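Local structure of geranyltranstransferase (Methylococcus capsulatus, 3TS7) at residues B[17-21]-B[47-52]. The protein probably makes (2E,6E)-farnesyl diphosphate as a magnesium-dependent prenyltransferase of the FPP/GGPP synthase family. Residues are numbered along the deposited sequence; the frame is centred on the assembly and turned at random.
Sequences QERVE and LGGGKR. With PO4 (phosphate ion), chain F.
Gln17 and Glu21, one turn apart on helix 5-27, face Arg52 and Leu47 at the two ends of the loop joining helices 36-46 and 53-65, with CA atoms 6.6 Å apart for Gln17-Arg52. At the backbone angles of Gly48, Gly49 and Gly50 a CB would press against the preceding carbonyl O, which calls for glycine. The Glu21 carboxylate faces the bend: OE1 accepts a nearly straight bond from Gly48 N (2.7 Å) on its syn lone pair, while OE2 takes a weak one from Gly49 N. A chi2 of 74° folds the acid toward the loop. OE2 also forms a salt bridge with Arg52 NH2 (2.9 Å), lying at the guanidinium edge though the two planes are 40° apart. One water links Arg52 NE, Glu21 OE2 and Gln17 O. Val20 CG1 packs on Arg52 CG at 3.8 Å, and Gln17 NE2 bonds to Lys51 O (2.9 Å) from above the carbonyl plane. Arg52 NH2 also donates to Val46 O, and NH1 pairs with Glu80. Beyond the bend, Lys51 NZ makes a long hydrogen bond (3.3 Å to O2) to a phosphate, probably from the crystallisation liquor, which His83 also binds, consistent with the family's isopentenyl diphosphate site, where the GGGK lysine binds diphosphate. Glu21, the water, Val46 O and Glu80 together fix the guanidinium's rotation, whose positive charge, with the Gly48 and Gly49 N-H donors, probably favours an ionised Glu21.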
ATOM      1  N   GLN B  17     -17.226 -10.570  14.146  1.00 40.37           N
ATOM      2  CA  GLN B  17     -16.971 -11.148  12.835  1.00 46.17           C
ATOM      3  C   GLN B  17     -18.072 -10.797  11.829  1.00 48.14           C
ATOM      4  O   GLN B  17     -17.787 -10.580  10.654  1.00 49.01           O
ATOM      5  CB  GLN B  17     -16.780 -12.659  12.936  1.00 40.74           C
ATOM      6  CG  GLN B  17     -15.417 -13.051  13.498  1.00 51.60           C
ATOM      7  CD  GLN B  17     -15.277 -14.547  13.729  1.00 62.47           C
ATOM      8  OE1 GLN B  17     -16.268 -15.263  13.846  1.00 57.63           O
ATOM      9  NE2 GLN B  17     -14.037 -15.023  13.801  1.00 65.99           N
ATOM     10  N   GLU B  18     -19.318 -10.731  12.294  1.00 47.84           N
ATOM     11  CA  GLU B  18     -20.423 -10.277  11.454  1.00 48.38           C
ATOM     12  C   GLU B  18     -20.354  -8.775  11.186  1.00 47.25           C
ATOM     13  O   GLU B  18     -20.586  -8.336  10.054  1.00 45.21           O
ATOM     14  CB  GLU B  18     -21.762 -10.650  12.084  1.00 52.56           C
ATOM     15  CG  GLU B  18     -22.078 -12.147  12.000  1.00 56.64           C
ATOM     16  CD  GLU B  18     -23.121 -12.606  13.021  1.00 76.73           C
ATOM     17  OE1 GLU B  18     -23.762 -11.746  13.670  1.00 78.03           O
ATOM     18  OE2 GLU B  18     -23.297 -13.837  13.176  1.00 68.61           O
ATOM     19  N   ARG B  19     -20.024  -8.001  12.220  1.00 47.37           N
ATOM     20  CA  ARG B  19     -19.882  -6.546  12.105  1.00 44.47           C
ATOM     21  C   ARG B  19     -18.744  -6.150  11.154  1.00 45.61           C
ATOM     22  O   ARG B  19     -18.916  -5.256  10.321  1.00 43.04           O
ATOM     23  CB  ARG B  19     -19.690  -5.898  13.473  1.00 42.38           C
ATOM     24  CG  ARG B  19     -19.561  -4.399  13.416  1.00 36.51           C
ATOM     25  CD  ARG B  19     -19.202  -3.816  14.751  1.00 46.27           C
ATOM     26  NE  ARG B  19     -19.162  -2.357  14.666  1.00 40.22           N
ATOM     27  CZ  ARG B  19     -20.039  -1.540  15.231  1.00 50.46           C
ATOM     28  NH1 ARG B  19     -21.034  -2.034  15.963  1.00 45.88           N
ATOM     29  NH2 ARG B  19     -19.908  -0.225  15.080  1.00 40.10           N
ATOM     30  N   VAL B  20     -17.600  -6.827  11.252  1.00 39.65           N
ATOM     31  CA  VAL B  20     -16.500  -6.570  10.311  1.00 39.11           C
ATOM     32  C   VAL B  20     -16.819  -7.062   8.876  1.00 41.30           C
ATOM     33  O   VAL B  20     -16.391  -6.438   7.907  1.00 44.66           O
ATOM     34  CB  VAL B  20     -15.136  -7.140  10.821  1.00 41.64           C
ATOM     35  CG1 VAL B  20     -15.045  -8.633  10.581  1.00 31.16           C
ATOM     36  CG2 VAL B  20     -13.960  -6.408  10.166  1.00 42.55           C
ATOM     37  N   GLU B  21     -17.571  -8.159   8.742  1.00 41.58           N
ATOM     38  CA  GLU B  21     -17.934  -8.672   7.425  1.00 42.89           C
ATOM     39  C   GLU B  21     -18.720  -7.625   6.632  1.00 43.06           C
ATOM     40  O   GLU B  21     -18.465  -7.432   5.437  1.00 45.91           O
ATOM     41  CB  GLU B  21     -18.767  -9.950   7.538  1.00 40.83           C
ATOM     42  CG  GLU B  21     -19.083 -10.642   6.201  1.00 45.12           C
ATOM     43  CD  GLU B  21     -17.886 -11.358   5.588  1.00 61.93           C
ATOM     44  OE1 GLU B  21     -17.921 -11.624   4.369  1.00 69.07           O
ATOM     45  OE2 GLU B  21     -16.913 -11.670   6.311  1.00 76.06           O
ATOM     46  N   LEU B  47     -13.790 -11.301   1.572  1.00 42.94           N
ATOM     47  CA  LEU B  47     -15.081 -11.595   2.170  1.00 48.44           C
ATOM     48  C   LEU B  47     -15.320 -13.089   2.323  1.00 48.50           C
ATOM     49  O   LEU B  47     -14.551 -13.905   1.807  1.00 52.87           O
ATOM     50  CB  LEU B  47     -16.210 -10.943   1.362  1.00 50.67           C
ATOM     51  CG  LEU B  47     -16.230  -9.419   1.317  1.00 51.21           C
ATOM     52  CD1 LEU B  47     -17.275  -8.933   0.328  1.00 54.80           C
ATOM     53  CD2 LEU B  47     -16.461  -8.806   2.711  1.00 39.86           C
ATOM     54  N   GLY B  48     -16.380 -13.432   3.049  1.00 52.00           N
ATOM     55  CA  GLY B  48     -16.782 -14.828   3.254  1.00 58.81           C
ATOM     56  C   GLY B  48     -16.128 -15.499   4.452  1.00 65.79           C
ATOM     57  O   GLY B  48     -15.991 -16.724   4.483  1.00 68.50           O
ATOM     58  N   GLY B  49     -15.724 -14.705   5.441  1.00 64.17           N
ATOM     59  CA  GLY B  49     -15.132 -15.245   6.662  1.00 65.65           C
ATOM     60  C   GLY B  49     -13.610 -15.271   6.696  1.00 67.09           C
ATOM     61  O   GLY B  49     -12.930 -14.586   5.923  1.00 68.08           O
ATOM     62  N   GLY B  50     -13.084 -16.105   7.586  1.00 64.40           N
ATOM     63  CA  GLY B  50     -11.694 -16.028   8.021  1.00 55.07           C
ATOM     64  C   GLY B  50     -11.762 -15.724   9.502  1.00 54.67           C
ATOM     65  O   GLY B  50     -12.812 -15.309  10.001  1.00 53.19           O
ATOM     66  N   LYS B  51     -10.655 -15.916  10.212  1.00 52.77           N
ATOM     67  CA  LYS B  51     -10.653 -15.747  11.668  1.00 47.91           C
ATOM     68  C   LYS B  51     -10.843 -14.302  12.140  1.00 45.95           C
ATOM     69  O   LYS B  51     -11.352 -14.082  13.242  1.00 47.73           O
ATOM     70  CB  LYS B  51      -9.387 -16.348  12.281  1.00 48.25           C
ATOM     71  CG  LYS B  51      -9.165 -17.815  11.941  1.00 62.02           C
ATOM     72  CD  LYS B  51      -7.969 -18.373  12.711  1.00 77.26           C
ATOM     73  CE  LYS B  51      -7.304 -19.526  11.967  1.00 77.87           C
ATOM     74  NZ  LYS B  51      -6.381 -19.027  10.906  1.00 77.72           N
ATOM     75  N   ARG B  52     -10.463 -13.334  11.299  1.00 41.20           N
ATOM     76  CA  ARG B  52     -10.550 -11.889  11.620  1.00 38.93           C
ATOM     77  C   ARG B  52      -9.804 -11.537  12.904  1.00 42.75           C
ATOM     78  O   ARG B  52     -10.285 -10.735  13.709  1.00 35.06           O
ATOM     79  CB  ARG B  52     -12.008 -11.381  11.696  1.00 37.57           C
ATOM     80  CG  ARG B  52     -12.907 -11.802  10.548  1.00 38.19           C
ATOM     81  CD  ARG B  52     -12.409 -11.271   9.219  1.00 45.15           C
ATOM     82  NE  ARG B  52     -13.389 -11.432   8.147  1.00 46.61           N
ATOM     83  CZ  ARG B  52     -13.113 -11.308   6.849  1.00 44.17           C
ATOM     84  NH1 ARG B  52     -11.883 -11.027   6.442  1.00 33.51           N
ATOM     85  NH2 ARG B  52     -14.074 -11.473   5.949  1.00 47.11           N
TER
HETATM   86  P   PO4 F 324      -7.092 -15.608   8.109  1.00 79.55           P
HETATM   87  O1  PO4 F 324      -7.260 -14.111   8.144  1.00 78.79           O
HETATM   88  O2  PO4 F 324      -6.959 -16.129   9.518  1.00 95.65           O
HETATM   89  O3  PO4 F 324      -8.309 -16.241   7.481  1.00 88.82           O
HETATM   90  O4  PO4 F 324      -5.868 -15.947   7.304  1.00 77.12           O
HETATM   91  O   HOH W   1     -15.952 -11.692   9.012  1.00 46.92           O